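Local coordinates for tumour necrosis factor receptor (Ectromelia virus, PDB 3ON9), which probably blunts host immune defence by binding tumour necrosis factor and chemokines outside cells, the piece described being its SECRET domain, a chemokine-binding beta-sandwich, at residues S5-D10 with A130-I135; M15-K20 with C119-D124. All blocks are in the same frame, centred on the assembly; numbering follows the deposited sequence.

Contact 1: S5-D10 with A130-I135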
loop_
_atom_site.group_PDB
_atom_site.type_symbol
_atom_site.label_atom_id
_atom_site.label_comp_id
_atom_site.label_asym_id
_atom_site.label_seq_id
_atom_site.Cartn_x
_atom_site.Cartn_y
_atom_site.Cartn_z
ATOM N N SER A 5 -2.082 4.502 20.562
ATOM C CA SER A 5 -2.592 4.258 19.218
ATOM C C SER A 5 -1.463 4.343 18.198
ATOM O O SER A 5 -0.429 4.958 18.450
ATOM C CB SER A 5 -3.710 5.252 18.876
ATOM O OG SER A 5 -3.236 6.594 18.831
ATOM N N PHE A 6 -1.655 3.726 17.038
ATOM C CA PHE A 6 -0.626 3.799 16.002
ATOM C C PHE A 6 -0.348 5.243 15.588
ATOM O O PHE A 6 -1.252 6.083 15.604
ATOM C CB PHE A 6 -0.980 2.919 14.792
ATOM C CG PHE A 6 -2.226 3.349 14.040
ATOM C CD1 PHE A 6 -2.154 4.305 13.036
ATOM C CD2 PHE A 6 -3.453 2.758 14.310
ATOM C CE1 PHE A 6 -3.295 4.693 12.326
ATOM C CE2 PHE A 6 -4.590 3.139 13.608
ATOM C CZ PHE A 6 -4.506 4.102 12.607
ATOM N N ASN A 7 0.907 5.533 15.263
ATOM C CA ASN A 7 1.281 6.837 14.722
ATOM C C ASN A 7 1.943 6.707 13.358
ATOM O O ASN A 7 2.466 7.677 12.826
ATOM C CB ASN A 7 2.194 7.622 15.686
ATOM C CG ASN A 7 3.419 6.836 16.116
ATOM O OD1 ASN A 7 3.604 5.698 15.717
ATOM N ND2 ASN A 7 4.263 7.450 16.935
ATOM N N SER A 8 1.919 5.494 12.808
ATOM C CA SER A 8 2.607 5.212 11.554
ATOM C C SER A 8 1.775 4.266 10.703
ATOM O O SER A 8 1.288 3.260 11.207
ATOM C CB SER A 8 3.952 4.539 11.850
ATOM O OG SER A 8 4.589 4.112 10.657
ATOM N N ILE A 9 1.609 4.589 9.420
ATOM C CA ILE A 9 0.972 3.670 8.478
ATOM C C ILE A 9 1.904 3.476 7.294
ATOM O O ILE A 9 2.421 4.445 6.730
ATOM C CB ILE A 9 -0.398 4.168 7.940
ATOM C CG1 ILE A 9 -1.289 4.681 9.068
ATOM C CG2 ILE A 9 -1.124 3.033 7.212
ATOM C CD1 ILE A 9 -2.626 5.252 8.578
ATOM N N ASP A 10 2.098 2.211 6.934
ATOM C CA ASP A 10 2.960 1.798 5.844
ATOM C C ASP A 10 2.083 0.972 4.918
ATOM O O ASP A 10 1.376 0.074 5.366
ATOM C CB ASP A 10 4.121 0.967 6.420
ATOM C CG ASP A 10 4.771 0.055 5.395
ATOM O OD1 ASP A 10 5.684 0.522 4.690
ATOM O OD2 ASP A 10 4.375 -1.132 5.325
ATOM N N ALA A 130 1.596 0.886 12.984
ATOM C CA ALA A 130 2.523 0.764 14.098
ATOM C C ALA A 130 2.477 1.953 15.040
ATOM O O ALA A 130 2.421 3.099 14.603
ATOM C CB ALA A 130 3.952 0.576 13.583
ATOM N N ASN A 131 2.499 1.664 16.340
ATOM C CA ASN A 131 2.818 2.663 17.343
ATOM C C ASN A 131 4.316 2.586 17.561
ATOM O O ASN A 131 4.800 1.609 18.124
ATOM C CB ASN A 131 2.091 2.337 18.649
ATOM C CG ASN A 131 2.362 3.360 19.732
ATOM O OD1 ASN A 131 3.183 4.259 19.558
ATOM N ND2 ASN A 131 1.667 3.228 20.860
ATOM N N THR A 132 5.060 3.584 17.093
ATOM C CA THR A 132 6.512 3.558 17.220
ATOM C C THR A 132 6.988 3.532 18.670
ATOM O O THR A 132 8.143 3.216 18.930
ATOM C CB THR A 132 7.198 4.709 16.461
ATOM O OG1 THR A 132 6.858 5.966 17.062
ATOM C CG2 THR A 132 6.777 4.707 14.988
ATOM N N ASP A 133 6.086 3.838 19.604
ATOM C CA ASP A 133 6.377 3.720 21.033
ATOM C C ASP A 133 6.347 2.271 21.508
ATOM O O ASP A 133 6.846 1.959 22.596
ATOM C CB ASP A 133 5.366 4.510 21.868
ATOM C CG ASP A 133 5.520 6.012 21.726
ATOM O OD1 ASP A 133 6.595 6.482 21.295
ATOM O OD2 ASP A 133 4.552 6.730 22.063
ATOM N N ALA A 134 5.745 1.389 20.712
ATOM C CA ALA A 134 5.542 -0.007 21.108
ATOM C C ALA A 134 6.542 -0.952 20.442
ATOM O O ALA A 134 7.155 -0.608 19.435
ATOM C CB ALA A 134 4.117 -0.440 20.795
ATOM N N ILE A 135 6.718 -2.139 21.021
ATOM C CA ILE A 135 7.641 -3.120 20.450
ATOM C C ILE A 135 7.255 -3.498 19.020
ATOM O O ILE A 135 6.081 -3.455 18.641
ATOM C CB ILE A 135 7.767 -4.389 21.328
ATOM C CG1 ILE A 135 6.396 -5.026 21.569
ATOM C CG2 ILE A 135 8.422 -4.040 22.656
ATOM C CD1 ILE A 135 6.462 -6.392 22.260
#

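Contact 2: M15-K20 with C119-D124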
loop_
_atom_site.group_PDB
_atom_site.type_symbol
_atom_site.label_atom_id
_atom_site.label_comp_id
_atom_site.label_asym_id
_atom_site.label_seq_id
_atom_site.Cartn_x
_atom_site.Cartn_y
_atom_site.Cartn_z
ATOM N N MET A 15 4.473 -6.294 -7.106
ATOM C CA MET A 15 3.759 -6.675 -8.322
ATOM C C MET A 15 4.654 -7.380 -9.333
ATOM O O MET A 15 5.815 -7.019 -9.495
ATOM C CB MET A 15 3.160 -5.424 -8.986
ATOM C CG MET A 15 2.213 -4.652 -8.078
ATOM S SD MET A 15 1.522 -3.192 -8.884
ATOM C CE MET A 15 2.957 -2.112 -8.889
ATOM N N TYR A 16 4.100 -8.372 -10.019
ATOM C CA TYR A 16 4.813 -9.050 -11.090
ATOM C C TYR A 16 3.808 -9.590 -12.094
ATOM O O TYR A 16 2.792 -10.138 -11.702
ATOM C CB TYR A 16 5.636 -10.213 -10.521
ATOM C CG TYR A 16 6.577 -10.816 -11.532
ATOM C CD1 TYR A 16 7.893 -10.384 -11.622
ATOM C CD2 TYR A 16 6.141 -11.788 -12.416
ATOM C CE1 TYR A 16 8.755 -10.913 -12.568
ATOM C CE2 TYR A 16 7.000 -12.326 -13.358
ATOM C CZ TYR A 16 8.300 -11.885 -13.422
ATOM O OH TYR A 16 9.150 -12.422 -14.357
ATOM N N PRO A 17 4.076 -9.420 -13.399
ATOM C CA PRO A 17 5.202 -8.688 -13.979
ATOM C C PRO A 17 4.814 -7.250 -14.320
ATOM O O PRO A 17 3.655 -6.984 -14.661
ATOM C CB PRO A 17 5.453 -9.421 -15.302
ATOM C CG PRO A 17 4.105 -10.043 -15.659
ATOM C CD PRO A 17 3.210 -10.009 -14.439
ATOM N N VAL A 18 5.775 -6.338 -14.237
ATOM C CA VAL A 18 5.558 -4.987 -14.748
ATOM C C VAL A 18 6.436 -4.764 -15.969
ATOM O O VAL A 18 7.517 -5.356 -16.092
ATOM C CB VAL A 18 5.791 -3.875 -13.691
ATOM C CG1 VAL A 18 4.809 -4.038 -12.531
ATOM C CG2 VAL A 18 7.229 -3.862 -13.188
ATOM N N ASN A 19 5.949 -3.931 -16.884
ATOM C CA ASN A 19 6.641 -3.648 -18.128
ATOM C C ASN A 19 7.159 -2.219 -18.204
ATOM O O ASN A 19 7.876 -1.872 -19.145
ATOM C CB ASN A 19 5.699 -3.872 -19.301
ATOM C CG ASN A 19 5.196 -5.288 -19.371
ATOM O OD1 ASN A 19 5.967 -6.216 -19.613
ATOM N ND2 ASN A 19 3.895 -5.468 -19.159
ATOM N N LYS A 20 6.776 -1.397 -17.233
ATOM C CA LYS A 20 7.135 0.019 -17.230
ATOM C C LYS A 20 7.856 0.384 -15.947
ATOM O O LYS A 20 7.511 -0.113 -14.869
ATOM C CB LYS A 20 5.886 0.892 -17.349
ATOM C CG LYS A 20 4.970 0.567 -18.515
ATOM C CD LYS A 20 5.672 0.709 -19.840
ATOM C CE LYS A 20 4.706 0.422 -20.975
ATOM N NZ LYS A 20 5.372 0.549 -22.296
ATOM N N CYS A 119 -3.902 -8.380 -15.047
ATOM C CA CYS A 119 -2.602 -8.127 -15.656
ATOM C C CYS A 119 -1.437 -8.601 -14.784
ATOM O O CYS A 119 -0.310 -8.732 -15.268
ATOM C CB CYS A 119 -2.433 -6.639 -16.003
ATOM S SG CYS A 119 -2.401 -5.495 -14.586
ATOM N N LEU A 120 -1.703 -8.865 -13.507
ATOM C CA LEU A 120 -0.634 -9.333 -12.617
ATOM C C LEU A 120 -0.711 -10.823 -12.323
ATOM O O LEU A 120 -1.776 -11.344 -12.005
ATOM C CB LEU A 120 -0.637 -8.569 -11.291
ATOM C CG LEU A 120 -0.404 -7.058 -11.396
ATOM C CD1 LEU A 120 -0.494 -6.432 -10.010
ATOM C CD2 LEU A 120 0.940 -6.756 -12.040
ATOM N N SER A 121 0.432 -11.500 -12.417
ATOM C CA SER A 121 0.530 -12.895 -11.996
ATOM C C SER A 121 0.753 -12.992 -10.484
ATOM O O SER A 121 0.365 -13.977 -9.865
ATOM C CB SER A 121 1.649 -13.611 -12.758
ATOM O OG SER A 121 2.918 -13.124 -12.397
ATOM N N ASN A 122 1.365 -11.967 -9.891
ATOM C CA ASN A 122 1.537 -11.916 -8.439
ATOM C C ASN A 122 1.269 -10.507 -7.948
ATOM O O ASN A 122 1.802 -9.554 -8.501
ATOM C CB ASN A 122 2.971 -12.280 -8.009
ATOM C CG ASN A 122 3.469 -13.584 -8.606
ATOM O OD1 ASN A 122 3.686 -13.687 -9.815
ATOM N ND2 ASN A 122 3.704 -14.579 -7.745
ATOM N N LEU A 123 0.455 -10.390 -6.906
ATOM C CA LEU A 123 0.165 -9.101 -6.291
ATOM C C LEU A 123 0.149 -9.313 -4.792
ATOM O O LEU A 123 -0.634 -10.118 -4.286
ATOM C CB LEU A 123 -1.198 -8.584 -6.758
ATOM C CG LEU A 123 -1.782 -7.362 -6.035
ATOM C CD1 LEU A 123 -0.800 -6.171 -6.075
ATOM C CD2 LEU A 123 -3.134 -6.968 -6.622
ATOM N N ASP A 124 1.017 -8.597 -4.082
ATOM C CA ASP A 124 1.065 -8.656 -2.625
ATOM C C ASP A 124 0.793 -7.255 -2.100
ATOM O O ASP A 124 1.346 -6.279 -2.616
ATOM C CB ASP A 124 2.454 -9.084 -2.134
ATOM C CG ASP A 124 2.893 -10.426 -2.678
ATOM O OD1 ASP A 124 2.091 -11.376 -2.670
ATOM O OD2 ASP A 124 4.058 -10.522 -3.101
HETATM O O HOH W 1 1.578 -6.998 -16.467
#

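Contact 1: S5-D10 with A130-I135
N7 and T132 are joined by two hydrogen bonds, one to the T132 backbone and one to its hydroxyl, and their side chains cross at about a right angle. The amide oxygen OD1 of N7 takes the backbone N-H of T132 at 2.9 Å in an almost straight bond (173°), with the donor tilted modestly from the carbonyl plane. From the other branch of the same amide, N7 ND2 donates to T132 OG1 at 3.0 Å, the hydroxyl lying close to the amide plane. N7 CG sits between its own backbone N and carbonyl carbon (chi1 53°).

Next to this grip the backbones pair. A130 N donates to S8 O at 3.0 Å, and A130 O receives N7 N at 2.9 Å together with a weak bond from S8 N, so that N7 and S8 both face A130: a classic beta bulge where strand 8-16 begins against the end of strand 122-130. S8 and A130 put their CB atoms on the same sheet face, 4.3 Å apart. Meanwhile the F6 CB packs 3.4 Å from A130 O, and its ring leads away to meet Y129 edge-to-face.

Further out, N131 OD1 accepts D133 N at 2.9 Å, an Asx turn at the start of the type I turn from N131 to A134, in which T132 lies and which A134 N closes by bonding N131 O. H74 touches N7 and N131 and bonds S5 O, while S5 OG is held by Q75 O.

Chemically this is a polar seam: both ends of one carboxamide are used on the loop, tying the turn to the strand start with almost no apolar packing.

Contact 2: M15-K20 with C119-D124
M15 and L123 form a non-hydrogen-bonded antiparallel pair whose side chains lie side by side and point the same way, with M15 CG 3.9 Å from L123 CD1. L120 crosses M15 obliquely and brings its CD1 to 3.8 Å from the same CG, so this one methylene is touched by both leucines. M15 CG stands anti to the carbonyl carbon (chi1 -58°), and the thioether beyond it leads away from L123.

On the other sheet face Y16 and N122 also run side by side, the phenol ring turned 83° from the amide plane. S121 OG comes to the ring's edge, in its plane, 3.5 Å from Y16 CD2. P17 CB lies over one face of the ring, offset toward its rim, the proline following a cis peptide bond. With the hydroxyl between backbone N and carbonyl carbon (chi1 68°), S121 OG has both Y16 O and N122 OD1 within reach of its one proton.

The backbone between these faces is a hydrogen-bonded pair: Y16 N donates to N122 O at 3.0 Å, and N122 N returns to Y16 O at 2.9 Å. S121 N adds a weak bond to Y16 O, making a classic beta bulge in which S121 and N122 both face Y16. Beyond the paired strands, a water donates to P17 O and C119 O, 2.8 Å from each, and bridges the two segments where they diverge.

N122 ND2 is taken by Y148 O, and C119 is tied by a disulfide to C89. M15 touches I40 and L120 touches L38, both of strand 38-45, so the M15 face looks onto the six-stranded sheet of the sandwich; Y56 of strand 51-59 is a neighbour of M15 within its own sheet. The contact lies at the end of that sheet where strand 8-16 stops and strand 122-130 starts.

Contacts 1 and 2 join the same two neighbouring antiparallel strands, 8-16 and 122-130, at opposite ends, their centres about 29 Å apart. Both are partly buried and both carry a classic beta bulge, but on different partners: in contact 1 the extra residue belongs to the 5-10 side, in contact 2 to the 119-124 side. Contact 1 relies on an asparagine amide gripping an exposed turn and is almost wholly polar. Contact 2 adds an apolar face directed into the sandwich, with S121 exposed and Y16 partly exposed on the other face, and a water bridging the loop ends. Together they mark the two ends of one strand pair in the five-stranded sheet.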